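Esterase/lipase (Uncultured bacterium, PDB 3K6K) probably hydrolyses carboxylic ester bonds as an alpha/beta hydrolase of the hormone-sensitive lipase family. Local coordinates at residues Phe187-Leu190 against Thr191-Trp195; Thr258-Ala261 against Glu262-Ala266. One frame throughout, in Å; residues are numbered along the deposited sequence.

Contact 1. Residues Phe187-Leu190 against Thr191-Trp195; sequences FVDL and TLSRW. With SO4 (sulfate ion), chain F.
D189 turns its carboxylate away from its own N (chi1 -169°), toward T191 and R194, while T191 holds OG1 between backbone N and carbonyl carbon (chi1 80°), facing that carboxylate. OD2 of D189 then takes two bonds on the same face of its plane, from T191 OG1 at 2.7 Å and from T191 N at 3.0 Å. This is an Asx turn laid over a type I beta turn, D189 to L192, which L192 N closes on D189 O at 3.0 Å. S193 OG donates to T191 OG1. The other oxygen, D189 OD1, forms a salt bridge with R194 NH1 at 3.3 Å, met nearly end-on and close to the guanidinium plane, the two planes 41° apart. At the turn's end, L192 CD2 reaches the edge of the F187 ring, 3.6 Å from CE2, and L190 CD1 sits over one ring face. D256 accepts from the backbone N of both V188 and D189, tying this loop after strand 180-184 to helix 254-266. R194 NH2 binds O1 of a sulfate, probably from the crystallisation liquor, at 2.8 Å; with both carboxylate oxygens of D189 engaged, its rotation is restrained, and its charge probably offsets part of the arginine's.

Contact 2. Residues Thr258-Ala261 against Glu262-Ala266; sequences TTLA and ERAGA. With SO4 (sulfate ion), chain I; SO4 (sulfate ion), chain F.
Helix 254-266, the helical crossover between strands 243-248 and 271-276, contributes its last two and a half turns here, and the side chains of T259 and R263, one turn apart, lie side by side and point the same way, T259 CG2 4.1 Å from R263 CG. The backbone beneath is regular alpha helix: E262 N, R263 N, A264 N and G265 N donate to the carbonyl oxygens of T258, T259, L260 and A261, the shortest being A264 N to L260 O at 2.7 Å. On the flank turned to the sheet the residues are small or apolar. L260 CD2 passes A264 CB at 4.4 Å, L260 rests on M243 and I245 of one strand, and A261 and A264 touch V271 of the next, as expected where a right-handed beta-alpha-beta crossover packs its helix on the sheet of an alpha/beta hydrolase. The polar flank is held differently. R263 bends at chi2 (-53°), which swings NE round to E262 OE2, a nearly straight 2.9 Å salt bridge on the anti lone pair and in the guanidinium plane. NH1 and NH2 of R263 then share one oxygen, O4 of a sulfate, NH2 at 2.6 Å, so the guanidinium is fixed along two edges. A second sulfate sits by the threonines: T258 OG1 lies 2.5 Å from its O1, too short to be trusted in detail, whereas T259 OG1 hydrogen-bonds S255 O of the preceding turn, so its bond to O3 of that sulfate is not settled. Across the dimer interface, S255 OG of the second subunit donates to E262 OE1, and W195 of that subunit makes a cation-pi contact with R263.

In the fold
Contact 1 is a partly buried loop turn and contact 2 a buried length of helix, yet they meet: R194 NH2 comes within 3.3 Å of R263 NH2, and both arginines bind the same sulfate, which brings their like charges together round one anion. Each arginine has a carboxylate of its own, from the turn in one case and from the preceding helix residue in the other. Contact 1 gathers its bonds round one carboxylate and a turn, and F187 reaches the probable nucleophile elbow at S157; contact 2 rests on helical backbone bonds and apolar packing against the sheet. Both also face the second subunit, through W195 and E262-R263.

Contact 1. Residues Phe187-Leu190 against Thr191-Trp195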
loop_
_atom_site.group_PDB
_atom_site.type_symbol
_atom_site.label_atom_id
_atom_site.label_comp_id
_atom_site.label_asym_id
_atom_site.label_seq_id
_atom_site.Cartn_x
_atom_site.Cartn_y
_atom_site.Cartn_z
ATOM N N PHE A 187 8.620 -8.693 -9.189
ATOM C CA PHE A 187 8.702 -8.537 -10.669
ATOM C C PHE A 187 7.504 -9.285 -11.223
ATOM O O PHE A 187 7.479 -10.510 -11.210
ATOM C CB PHE A 187 10.015 -9.143 -11.174
ATOM C CG PHE A 187 10.276 -8.956 -12.675
ATOM C CD1 PHE A 187 11.167 -9.786 -13.324
ATOM C CD2 PHE A 187 9.676 -7.912 -13.402
ATOM C CE1 PHE A 187 11.429 -9.635 -14.650
ATOM C CE2 PHE A 187 9.962 -7.727 -14.713
ATOM C CZ PHE A 187 10.855 -8.585 -15.352
ATOM N N VAL A 188 6.481 -8.556 -11.657
ATOM C CA VAL A 188 5.230 -9.194 -11.938
ATOM C C VAL A 188 4.618 -8.785 -13.250
ATOM O O VAL A 188 3.501 -9.206 -13.562
ATOM C CB VAL A 188 4.207 -8.989 -10.804
ATOM C CG1 VAL A 188 4.495 -9.945 -9.694
ATOM C CG2 VAL A 188 4.184 -7.538 -10.324
ATOM N N ASP A 189 5.325 -7.967 -14.017
ATOM C CA ASP A 189 4.851 -7.612 -15.349
ATOM C C ASP A 189 5.979 -7.655 -16.360
ATOM O O ASP A 189 6.609 -6.637 -16.594
ATOM C CB ASP A 189 4.274 -6.221 -15.355
ATOM C CG ASP A 189 3.522 -5.906 -16.647
ATOM O OD1 ASP A 189 2.808 -4.893 -16.697
ATOM O OD2 ASP A 189 3.644 -6.673 -17.623
ATOM N N LEU A 190 6.229 -8.822 -16.969
ATOM C CA LEU A 190 7.306 -8.957 -17.961
ATOM C C LEU A 190 7.080 -8.226 -19.260
ATOM O O LEU A 190 7.943 -8.265 -20.160
ATOM C CB LEU A 190 7.650 -10.409 -18.222
ATOM C CG LEU A 190 8.666 -10.805 -17.142
ATOM C CD1 LEU A 190 8.021 -10.788 -15.733
ATOM C CD2 LEU A 190 9.232 -12.195 -17.467
ATOM N N THR A 191 5.965 -7.504 -19.360
ATOM C CA THR A 191 5.826 -6.542 -20.458
ATOM C C THR A 191 6.627 -5.276 -20.281
ATOM O O THR A 191 6.871 -4.582 -21.253
ATOM C CB THR A 191 4.350 -6.157 -20.812
ATOM O OG1 THR A 191 3.864 -5.184 -19.890
ATOM C CG2 THR A 191 3.396 -7.370 -20.848
ATOM N N LEU A 192 6.985 -4.906 -19.049
ATOM C CA LEU A 192 7.831 -3.722 -18.816
ATOM C C LEU A 192 7.395 -2.431 -19.537
ATOM O O LEU A 192 8.149 -1.920 -20.360
ATOM C CB LEU A 192 9.298 -4.034 -19.176
ATOM C CG LEU A 192 9.953 -5.314 -18.574
ATOM C CD1 LEU A 192 11.186 -5.682 -19.340
ATOM C CD2 LEU A 192 10.357 -5.112 -17.130
ATOM N N SER A 193 6.249 -1.849 -19.157
ATOM C CA SER A 193 5.513 -0.908 -20.036
ATOM C C SER A 193 4.810 0.189 -19.269
ATOM O O SER A 193 4.342 1.191 -19.856
ATOM C CB SER A 193 4.598 -1.692 -20.979
ATOM O OG SER A 193 3.579 -2.376 -20.264
ATOM N N ARG A 194 4.737 -0.015 -17.953
ATOM C CA ARG A 194 3.954 0.757 -16.990
ATOM C C ARG A 194 4.731 2.033 -16.594
ATOM O O ARG A 194 5.875 2.232 -17.042
ATOM C CB ARG A 194 3.604 -0.187 -15.801
ATOM C CG ARG A 194 2.406 -1.039 -16.206
ATOM C CD ARG A 194 1.910 -2.208 -15.358
ATOM N NE ARG A 194 0.492 -1.978 -15.370
ATOM C CZ ARG A 194 -0.398 -2.501 -16.204
ATOM N NH1 ARG A 194 -0.114 -3.456 -17.067
ATOM N NH2 ARG A 194 -1.628 -2.077 -16.109
ATOM N N TRP A 195 4.135 2.890 -15.770
ATOM C CA TRP A 195 4.672 4.220 -15.544
ATOM C C TRP A 195 6.123 4.268 -14.990
ATOM O O TRP A 195 6.967 5.026 -15.529
ATOM C CB TRP A 195 3.712 5.007 -14.663
ATOM C CG TRP A 195 4.148 6.401 -14.353
ATOM C CD1 TRP A 195 3.831 7.519 -15.083
ATOM C CD2 TRP A 195 5.013 6.872 -13.256
ATOM N NE1 TRP A 195 4.403 8.639 -14.502
ATOM C CE2 TRP A 195 5.126 8.277 -13.387
ATOM C CE3 TRP A 195 5.636 6.257 -12.168
ATOM C CZ2 TRP A 195 5.882 9.075 -12.498
ATOM C CZ3 TRP A 195 6.384 7.055 -11.276
ATOM C CH2 TRP A 195 6.516 8.450 -11.462
HETATM S S SO4 F . -4.216 -3.310 -18.464
HETATM O O1 SO4 F . -3.316 -2.159 -18.345
HETATM O O2 SO4 F . -5.596 -2.787 -18.594
HETATM O O3 SO4 F . -3.787 -4.188 -19.564
HETATM O O4 SO4 F . -4.190 -4.172 -17.291
#

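Contact 2. Residues Thr258-Ala261 against Glu262-Ala266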
loop_
_atom_site.group_PDB
_atom_site.type_symbol
_atom_site.label_atom_id
_atom_site.label_comp_id
_atom_site.label_asym_id
_atom_site.label_seq_id
_atom_site.Cartn_x
_atom_site.Cartn_y
_atom_site.Cartn_z
ATOM N N THR A 258 2.525 -1.266 -7.181
ATOM C CA THR A 258 1.287 -0.534 -7.106
ATOM C C THR A 258 0.241 -1.236 -7.984
ATOM O O THR A 258 -0.969 -1.306 -7.632
ATOM C CB THR A 258 1.440 0.939 -7.588
ATOM O OG1 THR A 258 1.815 0.910 -8.959
ATOM C CG2 THR A 258 2.479 1.573 -6.963
ATOM N N THR A 259 0.665 -1.757 -9.132
ATOM C CA THR A 259 -0.313 -2.423 -10.034
ATOM C C THR A 259 -0.834 -3.750 -9.556
ATOM O O THR A 259 -2.050 -4.017 -9.644
ATOM C CB THR A 259 0.163 -2.579 -11.470
ATOM O OG1 THR A 259 0.501 -1.298 -11.974
ATOM C CG2 THR A 259 -1.002 -3.128 -12.383
ATOM N N LEU A 260 0.052 -4.593 -9.069
ATOM C CA LEU A 260 -0.412 -5.768 -8.367
ATOM C C LEU A 260 -1.342 -5.438 -7.193
ATOM O O LEU A 260 -2.260 -6.221 -6.854
ATOM C CB LEU A 260 0.769 -6.530 -7.814
ATOM C CG LEU A 260 0.835 -8.061 -7.593
ATOM C CD1 LEU A 260 1.375 -8.390 -6.175
ATOM C CD2 LEU A 260 -0.352 -8.946 -8.052
ATOM N N ALA A 261 -1.073 -4.343 -6.508
ATOM C CA ALA A 261 -1.954 -3.951 -5.398
ATOM C C ALA A 261 -3.323 -3.563 -6.008
ATOM O O ALA A 261 -4.359 -4.008 -5.536
ATOM C CB ALA A 261 -1.329 -2.794 -4.569
ATOM N N GLU A 262 -3.319 -2.745 -7.066
ATOM C CA GLU A 262 -4.564 -2.392 -7.710
ATOM C C GLU A 262 -5.426 -3.649 -7.962
ATOM O O GLU A 262 -6.585 -3.770 -7.449
ATOM C CB GLU A 262 -4.301 -1.663 -9.034
ATOM C CG GLU A 262 -5.532 -1.053 -9.657
ATOM C CD GLU A 262 -5.159 -0.202 -10.794
ATOM O OE1 GLU A 262 -5.055 1.007 -10.638
ATOM O OE2 GLU A 262 -4.864 -0.749 -11.857
ATOM N N ARG A 263 -4.831 -4.608 -8.666
ATOM C CA ARG A 263 -5.548 -5.707 -9.223
ATOM C C ARG A 263 -5.792 -6.770 -8.166
ATOM O O ARG A 263 -6.867 -7.425 -8.098
ATOM C CB ARG A 263 -4.819 -6.290 -10.453
ATOM C CG ARG A 263 -4.455 -5.216 -11.553
ATOM C CD ARG A 263 -5.698 -4.368 -12.005
ATOM N NE ARG A 263 -5.321 -3.373 -13.028
ATOM C CZ ARG A 263 -5.129 -3.647 -14.325
ATOM N NH1 ARG A 263 -5.312 -4.888 -14.772
ATOM N NH2 ARG A 263 -4.749 -2.687 -15.177
ATOM N N ALA A 264 -4.828 -6.969 -7.310
ATOM C CA ALA A 264 -5.109 -7.956 -6.275
ATOM C C ALA A 264 -6.281 -7.412 -5.365
ATOM O O ALA A 264 -7.215 -8.155 -5.016
ATOM C CB ALA A 264 -3.902 -8.310 -5.547
ATOM N N GLY A 265 -6.279 -6.119 -5.062
ATOM C CA GLY A 265 -7.278 -5.567 -4.141
ATOM C C GLY A 265 -8.646 -5.673 -4.778
ATOM O O GLY A 265 -9.588 -6.043 -4.110
ATOM N N ALA A 266 -8.718 -5.430 -6.089
ATOM C CA ALA A 266 -9.991 -5.419 -6.827
ATOM C C ALA A 266 -10.525 -6.826 -7.009
ATOM O O ALA A 266 -11.732 -7.003 -7.243
ATOM C CB ALA A 266 -9.821 -4.742 -8.227
HETATM S S SO4 I . -0.797 2.149 -11.045
HETATM O O1 SO4 I . 0.651 2.050 -10.836
HETATM O O2 SO4 I . -1.090 3.488 -11.573
HETATM O O3 SO4 I . -1.210 1.055 -11.953
HETATM O O4 SO4 I . -1.566 2.049 -9.805
HETATM S S SO4 F . -4.216 -3.310 -18.464
HETATM O O1 SO4 F . -3.316 -2.159 -18.345
HETATM O O2 SO4 F . -5.596 -2.787 -18.594
HETATM O O3 SO4 F . -3.787 -4.188 -19.564
HETATM O O4 SO4 F . -4.190 -4.172 -17.291
#